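Local coordinates for protein putative beta-glucosidase (Bifidobacterium adolescentis, PDB 5WAB) that belongs to glycosyl hydrolase family 3 and acts as a beta-glucosidase, and may also release terminal arabinopyranosyl units from ginsenosides, at residues 237-242 against 255-260. Sequence-based numbering, arbitrary orientation.
Sequences HDRVAS and YTDDQI
Asp257 OD1 is gripped three times: by Arg239 NH1 at 3.0 Å, by Arg239 NH2 at 3.3 Å, and by the hydroxyl of Ser22. The resulting end-on salt bridge ties together the first turns of two short helices, 239-245 and 257-265, which follow the last strand, 228-230, of the parallel sheet in the TIM-barrel-type N-terminal domain of family 3. NH1 approaches along the anti lone pair of OD1, whereas NH2 comes from above the carboxylate plane, and the guanidinium and carboxylate planes are 83° apart. NH1 also donates to Thr256 OG1 at 3.0 Å; this oxygen and OD1 both lie at the guanidinium edge, close to its plane, which should fix the group's rotation. Thr256 OG1 is itself hydrogen-bonded to Ser254 OG. In Arg239, chi1 sets CG anti to the carbonyl carbon, 3.3 Å from Thr256 OG1, and bends at chi2 (-60°) and chi3 (-51°) turn the guanidinium toward Asp257 and Thr256. Over one guanidinium face lies Ile260, its CG1 3.4 Å from NH2. An alanine at Arg239 would remove both charged bonds and the Thr256 bond, and would probably loosen the junction between the helix starts. Next in sequence, Val240 CG2 lies 3.9 Å from the backbone O of Gln259. The Gln259 side chain crosses Arg239 at about a right angle, its OE1 against CB and CG, and one water accepts from Arg239 N and donates to Gln259 OE1 at 2.8 Å.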
# COMPACT_ATOMS: atom_id res chain seq x y z
N HIS A 237 0.66 -19.46 -18.22
CA HIS A 237 -0.13 -20.08 -19.28
C HIS A 237 0.70 -20.88 -20.27
O HIS A 237 0.20 -21.84 -20.86
CB HIS A 237 -0.92 -19.01 -20.04
CG HIS A 237 -1.92 -18.29 -19.19
ND1 HIS A 237 -2.36 -18.78 -17.98
CD2 HIS A 237 -2.54 -17.10 -19.36
CE1 HIS A 237 -3.22 -17.93 -17.45
NE2 HIS A 237 -3.34 -16.90 -18.26
N ASP A 238 1.96 -20.48 -20.48
CA ASP A 238 2.88 -21.15 -21.38
C ASP A 238 4.16 -21.44 -20.61
O ASP A 238 4.94 -20.52 -20.34
CB ASP A 238 3.17 -20.28 -22.61
CG ASP A 238 3.76 -21.07 -23.76
OD1 ASP A 238 4.48 -22.06 -23.52
OD2 ASP A 238 3.52 -20.67 -24.92
N ARG A 239 4.39 -22.71 -20.26
CA ARG A 239 5.54 -23.06 -19.43
C ARG A 239 6.84 -22.59 -20.06
O ARG A 239 7.68 -21.98 -19.39
CB ARG A 239 5.57 -24.57 -19.20
CG ARG A 239 4.52 -25.10 -18.24
CD ARG A 239 4.63 -24.48 -16.85
NE ARG A 239 5.98 -24.56 -16.30
CZ ARG A 239 6.48 -25.61 -15.65
NH1 ARG A 239 5.75 -26.70 -15.49
NH2 ARG A 239 7.72 -25.57 -15.17
N VAL A 240 7.03 -22.87 -21.35
CA VAL A 240 8.28 -22.51 -22.01
C VAL A 240 8.40 -20.99 -22.13
O VAL A 240 9.46 -20.42 -21.84
CB VAL A 240 8.39 -23.20 -23.38
CG1 VAL A 240 9.69 -22.83 -24.07
CG2 VAL A 240 8.28 -24.69 -23.22
N ALA A 241 7.32 -20.33 -22.54
CA ALA A 241 7.37 -18.88 -22.72
C ALA A 241 7.64 -18.16 -21.40
O ALA A 241 8.43 -17.21 -21.36
CB ALA A 241 6.07 -18.38 -23.35
N SER A 242 7.00 -18.62 -20.32
CA SER A 242 7.22 -17.98 -19.02
C SER A 242 8.66 -18.14 -18.56
O SER A 242 9.26 -17.18 -18.07
CB SER A 242 6.25 -18.56 -17.98
OG SER A 242 4.91 -18.25 -18.30
N TYR A 255 1.81 -29.82 -13.18
CA TYR A 255 2.45 -31.09 -13.51
C TYR A 255 2.80 -31.14 -15.00
O TYR A 255 2.47 -32.09 -15.72
CB TYR A 255 1.58 -32.28 -13.08
CG TYR A 255 1.43 -32.33 -11.57
CD1 TYR A 255 0.43 -31.60 -10.93
CD2 TYR A 255 2.31 -33.06 -10.79
CE1 TYR A 255 0.30 -31.63 -9.55
CE2 TYR A 255 2.19 -33.09 -9.42
CZ TYR A 255 1.19 -32.37 -8.80
OH TYR A 255 1.07 -32.41 -7.43
N THR A 256 3.52 -30.11 -15.45
CA THR A 256 3.93 -29.95 -16.84
C THR A 256 5.42 -29.65 -16.93
O THR A 256 5.87 -29.00 -17.89
CB THR A 256 3.13 -28.85 -17.54
OG1 THR A 256 3.16 -27.65 -16.75
CG2 THR A 256 1.68 -29.28 -17.78
N ASP A 257 6.21 -30.11 -15.95
CA ASP A 257 7.65 -29.90 -16.03
C ASP A 257 8.26 -30.63 -17.21
O ASP A 257 9.35 -30.26 -17.66
CB ASP A 257 8.34 -30.37 -14.75
CG ASP A 257 7.90 -29.59 -13.54
OD1 ASP A 257 7.36 -28.47 -13.71
OD2 ASP A 257 8.09 -30.10 -12.42
N ASP A 258 7.58 -31.67 -17.72
CA ASP A 258 8.10 -32.38 -18.88
C ASP A 258 8.25 -31.44 -20.08
O ASP A 258 9.11 -31.66 -20.94
CB ASP A 258 7.18 -33.56 -19.22
CG ASP A 258 5.75 -33.14 -19.57
OD1 ASP A 258 5.20 -32.25 -18.88
OD2 ASP A 258 5.16 -33.70 -20.52
N GLN A 259 7.44 -30.38 -20.13
CA GLN A 259 7.57 -29.39 -21.19
C GLN A 259 8.88 -28.61 -21.09
O GLN A 259 9.46 -28.24 -22.12
CB GLN A 259 6.37 -28.43 -21.17
CG GLN A 259 5.04 -29.13 -21.34
CD GLN A 259 3.85 -28.19 -21.23
OE1 GLN A 259 4.00 -26.97 -21.23
NE2 GLN A 259 2.65 -28.77 -21.13
N ILE A 260 9.35 -28.35 -19.87
CA ILE A 260 10.66 -27.70 -19.72
C ILE A 260 11.76 -28.64 -20.18
O ILE A 260 12.72 -28.21 -20.85
CB ILE A 260 10.87 -27.24 -18.27
CG1 ILE A 260 9.71 -26.36 -17.80
CG2 ILE A 260 12.23 -26.53 -18.13
CD1 ILE A 260 9.53 -25.08 -18.61
O HOH W 1 2.26 -24.74 -20.90